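Long-range contact in tapirin (Caldicellulosiruptor hydrothermalis, PDB 6N2C), which probably attaches the extremely thermophilic bacterium to cellulose through a zinc-binding beta-helical C-terminal domain: residues Thr185-Phe196 with Arg205-Arg216. Numbering follows the deposited sequence. Where two conformers were deposited one is given.
Sequences TYGLFSSDKIIF and RNMYSSSDITLR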
loop_
_atom_site.group_PDB
_atom_site.type_symbol
_atom_site.label_atom_id
_atom_site.label_comp_id
_atom_site.label_asym_id
_atom_site.label_seq_id
_atom_site.Cartn_x
_atom_site.Cartn_y
_atom_site.Cartn_z
ATOM N N THR A 185 15.020 -12.654 7.231
ATOM C CA THR A 185 14.246 -12.661 5.961
ATOM C C THR A 185 14.106 -11.270 5.334
ATOM O O THR A 185 13.274 -11.068 4.468
ATOM C CB THR A 185 12.839 -13.282 6.143
ATOM O OG1 THR A 185 11.984 -12.439 6.899
ATOM C CG2 THR A 185 12.966 -14.644 6.836
ATOM N N TYR A 186 14.891 -10.322 5.839
ATOM C CA TYR A 186 14.834 -8.923 5.362
ATOM C C TYR A 186 16.018 -8.544 4.547
ATOM O O TYR A 186 17.178 -8.696 4.979
ATOM C CB TYR A 186 14.620 -7.922 6.537
ATOM C CG TYR A 186 13.210 -7.887 7.105
ATOM C CD1 TYR A 186 12.709 -8.946 7.831
ATOM C CD2 TYR A 186 12.448 -6.776 6.981
ATOM C CE1 TYR A 186 11.432 -8.933 8.362
ATOM C CE2 TYR A 186 11.202 -6.698 7.575
ATOM C CZ TYR A 186 10.693 -7.785 8.252
ATOM O OH TYR A 186 9.437 -7.719 8.815
ATOM N N GLY A 187 15.789 -7.973 3.371
ATOM C CA GLY A 187 16.850 -7.544 2.537
ATOM C C GLY A 187 17.312 -6.119 2.800
ATOM O O GLY A 187 18.489 -5.778 2.602
ATOM N N LEU A 188 16.366 -5.283 3.221
ATOM C CA LEU A 188 16.640 -3.835 3.539
ATOM C C LEU A 188 15.861 -3.515 4.809
ATOM O O LEU A 188 14.647 -3.808 4.955
ATOM C CB LEU A 188 16.240 -2.873 2.355
ATOM C CG LEU A 188 16.856 -3.223 1.026
ATOM C CD1 LEU A 188 16.202 -2.375 -0.037
ATOM C CD2 LEU A 188 18.334 -3.050 0.995
ATOM N N PHE A 189 16.575 -2.893 5.772
ATOM C CA PHE A 189 15.926 -2.447 7.028
ATOM C C PHE A 189 16.524 -1.132 7.421
ATOM O O PHE A 189 17.757 -0.991 7.395
ATOM C CB PHE A 189 16.242 -3.434 8.089
ATOM C CG PHE A 189 15.708 -3.090 9.409
ATOM C CD1 PHE A 189 16.384 -2.145 10.207
ATOM C CD2 PHE A 189 14.634 -3.744 9.950
ATOM C CE1 PHE A 189 15.927 -1.867 11.525
ATOM C CE2 PHE A 189 14.155 -3.432 11.255
ATOM C CZ PHE A 189 14.757 -2.458 12.005
ATOM N N SER A 190 15.661 -0.171 7.786
ATOM C CA SER A 190 16.199 1.046 8.398
ATOM C C SER A 190 15.323 1.463 9.555
ATOM O O SER A 190 14.105 1.446 9.395
ATOM C CB SER A 190 16.275 2.187 7.377
ATOM O OG SER A 190 16.709 3.408 8.034
ATOM N N SER A 191 15.938 1.880 10.679
ATOM C CA SER A 191 15.200 2.530 11.716
ATOM C C SER A 191 14.961 3.987 11.466
ATOM O O SER A 191 14.385 4.629 12.359
ATOM C CB SER A 191 15.822 2.363 13.056
ATOM O OG SER A 191 16.023 1.039 13.384
ATOM N N ASP A 192 15.376 4.484 10.324
ATOM C CA ASP A 192 14.935 5.832 9.881
ATOM C C ASP A 192 14.381 5.766 8.496
ATOM O O ASP A 192 13.371 5.085 8.330
ATOM C CB ASP A 192 16.100 6.783 10.118
ATOM C CG ASP A 192 15.693 8.290 10.038
ATOM O OD1 ASP A 192 14.538 8.606 9.908
ATOM O OD2 ASP A 192 16.580 9.104 10.295
ATOM N N LYS A 193 14.961 6.405 7.502
ATOM C CA LYS A 193 14.425 6.410 6.153
ATOM C C LYS A 193 15.090 5.444 5.214
ATOM O O LYS A 193 16.215 5.029 5.470
ATOM C CB LYS A 193 14.626 7.780 5.504
ATOM C CG LYS A 193 13.701 8.852 6.103
ATOM C CD LYS A 193 14.205 10.243 5.709
ATOM C CE LYS A 193 13.707 11.352 6.672
ATOM N NZ LYS A 193 12.253 11.274 6.987
ATOM N N ILE A 194 14.408 5.115 4.123
ATOM C CA ILE A 194 15.017 4.462 2.999
ATOM C C ILE A 194 14.851 5.358 1.781
ATOM O O ILE A 194 13.756 5.602 1.375
ATOM C CB ILE A 194 14.528 3.085 2.678
ATOM C CG1 ILE A 194 14.746 2.159 3.889
ATOM C CG2 ILE A 194 15.319 2.502 1.528
ATOM C CD1 ILE A 194 14.201 0.744 3.638
ATOM N N ILE A 195 15.973 5.905 1.327
ATOM C CA ILE A 195 15.999 6.839 0.216
ATOM C C ILE A 195 16.619 6.266 -0.986
ATOM O O ILE A 195 17.846 6.156 -1.043
ATOM C CB ILE A 195 16.603 8.209 0.598
ATOM C CG1 ILE A 195 16.022 8.682 1.936
ATOM C CG2 ILE A 195 16.347 9.211 -0.536
ATOM C CD1 ILE A 195 16.817 9.729 2.615
ATOM N N PHE A 196 15.792 5.898 -1.970
ATOM C CA PHE A 196 16.266 5.273 -3.171
ATOM C C PHE A 196 16.756 6.398 -4.146
ATOM O O PHE A 196 16.976 7.507 -3.747
ATOM C CB PHE A 196 15.223 4.374 -3.785
ATOM C CG PHE A 196 14.985 3.082 -3.002
ATOM C CD1 PHE A 196 15.983 2.097 -2.937
ATOM C CD2 PHE A 196 13.795 2.815 -2.402
ATOM C CE1 PHE A 196 15.785 0.906 -2.283
ATOM C CE2 PHE A 196 13.624 1.592 -1.708
ATOM C CZ PHE A 196 14.627 0.667 -1.637
ATOM N N ARG A 205 12.778 -10.175 -0.045
ATOM C CA ARG A 205 11.732 -10.874 0.662
ATOM C C ARG A 205 11.026 -9.819 1.463
ATOM O O ARG A 205 10.042 -9.225 0.929
ATOM C CB ARG A 205 12.215 -12.030 1.562
ATOM C CG ARG A 205 12.701 -13.231 0.846
ATOM C CD ARG A 205 12.863 -14.351 1.863
ATOM N NE ARG A 205 11.610 -14.791 2.506
ATOM C CZ ARG A 205 11.515 -15.885 3.258
ATOM N NH1 ARG A 205 12.593 -16.635 3.547
ATOM N NH2 ARG A 205 10.345 -16.202 3.795
ATOM N N ASN A 206 11.547 -9.472 2.645
ATOM C CA ASN A 206 10.922 -8.403 3.462
ATOM C C ASN A 206 11.699 -7.133 3.528
ATOM O O ASN A 206 12.926 -7.157 3.475
ATOM C CB ASN A 206 10.563 -8.992 4.804
ATOM C CG ASN A 206 9.581 -10.152 4.648
ATOM O OD1 ASN A 206 8.631 -10.059 3.856
ATOM N ND2 ASN A 206 9.783 -11.291 5.388
ATOM N N MET A 207 10.992 -5.975 3.709
ATOM C CA MET A 207 11.661 -4.696 3.805
ATOM C C MET A 207 10.936 -3.877 4.852
ATOM O O MET A 207 9.704 -3.985 4.977
ATOM C CB MET A 207 11.579 -3.941 2.430
ATOM C CG MET A 207 12.032 -2.497 2.499
ATOM S SD MET A 207 12.178 -1.652 0.834
ATOM C CE MET A 207 11.558 -3.057 -0.115
ATOM N N TYR A 208 11.714 -3.281 5.753
ATOM C CA TYR A 208 11.178 -2.465 6.793
ATOM C C TYR A 208 11.847 -1.097 6.805
ATOM O O TYR A 208 13.077 -0.944 6.663
ATOM C CB TYR A 208 11.415 -3.100 8.198
ATOM C CG TYR A 208 11.074 -2.224 9.400
ATOM C CD1 TYR A 208 11.978 -1.295 9.959
ATOM C CD2 TYR A 208 9.897 -2.366 10.043
ATOM C CE1 TYR A 208 11.587 -0.484 10.997
ATOM C CE2 TYR A 208 9.520 -1.580 11.099
ATOM C CZ TYR A 208 10.412 -0.654 11.593
ATOM O OH TYR A 208 10.066 0.130 12.682
ATOM N N SER A 209 11.038 -0.049 7.051
ATOM C CA SER A 209 11.595 1.252 7.357
ATOM C C SER A 209 10.760 1.851 8.440
ATOM O O SER A 209 9.544 1.606 8.520
ATOM C CB SER A 209 11.509 2.115 6.083
ATOM O OG SER A 209 12.277 3.281 6.211
ATOM N N SER A 210 11.351 2.706 9.288
ATOM C CA SER A 210 10.564 3.356 10.289
ATOM C C SER A 210 9.963 4.650 9.660
ATOM O O SER A 210 8.744 4.863 9.722
ATOM C CB SER A 210 11.450 3.699 11.524
ATOM O OG SER A 210 10.644 4.452 12.465
ATOM N N SER A 211 10.821 5.492 9.069
ATOM C CA SER A 211 10.343 6.669 8.417
ATOM C C SER A 211 10.174 6.396 6.935
ATOM O O SER A 211 10.156 5.220 6.514
ATOM C CB SER A 211 11.257 7.876 8.800
ATOM O OG SER A 211 10.776 9.065 8.143
ATOM N N ASP A 212 10.011 7.421 6.121
ATOM C CA ASP A 212 9.525 7.233 4.767
ATOM C C ASP A 212 10.434 6.370 3.895
ATOM O O ASP A 212 11.673 6.422 3.979
ATOM C CB ASP A 212 9.443 8.549 4.027
ATOM C CG ASP A 212 8.458 9.525 4.635
ATOM O OD1 ASP A 212 7.478 9.150 5.259
ATOM O OD2 ASP A 212 8.749 10.746 4.557
ATOM N N ILE A 213 9.829 5.630 3.014
ATOM C CA ILE A 213 10.561 5.020 1.904
ATOM C C ILE A 213 10.275 5.870 0.673
ATOM O O ILE A 213 9.089 6.079 0.352
ATOM C CB ILE A 213 10.142 3.600 1.640
ATOM C CG1 ILE A 213 10.413 2.739 2.862
ATOM C CG2 ILE A 213 10.830 3.112 0.384
ATOM C CD1 ILE A 213 10.023 1.266 2.704
ATOM N N THR A 214 11.301 6.427 0.048
ATOM C CA THR A 214 11.113 7.293 -1.116
ATOM C C THR A 214 11.740 6.706 -2.382
ATOM O O THR A 214 12.958 6.446 -2.432
ATOM C CB THR A 214 11.731 8.682 -0.846
ATOM O OG1 THR A 214 11.099 9.275 0.313
ATOM C CG2 THR A 214 11.454 9.588 -2.020
ATOM N N LEU A 215 10.921 6.508 -3.419
ATOM C CA LEU A 215 11.380 6.196 -4.719
ATOM C C LEU A 215 11.566 7.488 -5.562
ATOM O O LEU A 215 10.923 8.536 -5.309
ATOM C CB LEU A 215 10.405 5.329 -5.476
ATOM C CG LEU A 215 10.210 3.935 -4.897
ATOM C CD1 LEU A 215 9.158 3.261 -5.761
ATOM C CD2 LEU A 215 11.483 3.125 -5.054
ATOM N N ARG A 216 12.471 7.381 -6.509
ATOM C CA ARG A 216 12.697 8.438 -7.546
ATOM C C ARG A 216 12.164 7.919 -8.833
ATOM O O ARG A 216 11.936 6.739 -8.985
ATOM C CB ARG A 216 14.186 8.850 -7.659
ATOM C CG ARG A 216 14.786 9.250 -6.323
ATOM C CD ARG A 216 14.037 10.413 -5.652
ATOM N NE ARG A 216 14.767 10.965 -4.496
ATOM C CZ ARG A 216 14.268 11.873 -3.681
ATOM N NH1 ARG A 216 13.024 12.371 -3.893
ATOM N NH2 ARG A 216 14.998 12.279 -2.643
HETATM O O HOH W 1 12.853 3.913 14.628
HETATM O O HOH W 2 11.567 11.206 4.083
HETATM O O HOH W 3 17.499 10.200 -4.120
#
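CB of Asn-206 sits over the centre of the Tyr-186 ring, 3.4 Å from the centroid, a CH-pi contact; the amide is turned 58° from the ring. Its ND2 donates to OG1 of Thr-185 (2.9 Å), which lies close to the amide plane and also bonds to Asp-182 O. Further along the same face, Phe-189 and Tyr-208 lie side by side, planes 18° apart but slid so far that the rings barely overlap; matching first torsions send both rings off the sheet in the same direction, and CE2 of Phe-189 comes 3.3 Å from CD1 of Tyr-208. Residues 185-196 and 205-216 belong to successive coils of a parallel beta-helix, joined in register by backbone bonds such as Ser-190 N to Tyr-208 O (2.9 Å). Inside the coil, Met-207 brings SD to the edge of the Phe-196 ring, 4.2 Å from CZ, a Met-aromatic contact, while Ile-194 packs against Ile-213. At the corner between the two strand pairs, Asp-192 O receives Ser-211 N (2.7 Å), the donor standing above the carbonyl plane. Beside it, in the conformer given, Lys-193 NZ reaches Ser-211 OG (2.9 Å) and shares a water with Asp-212. Farther out, Asn-231 of the next coil binds Asn-206 OD1, and Ile-180 O holds Tyr-186 OH.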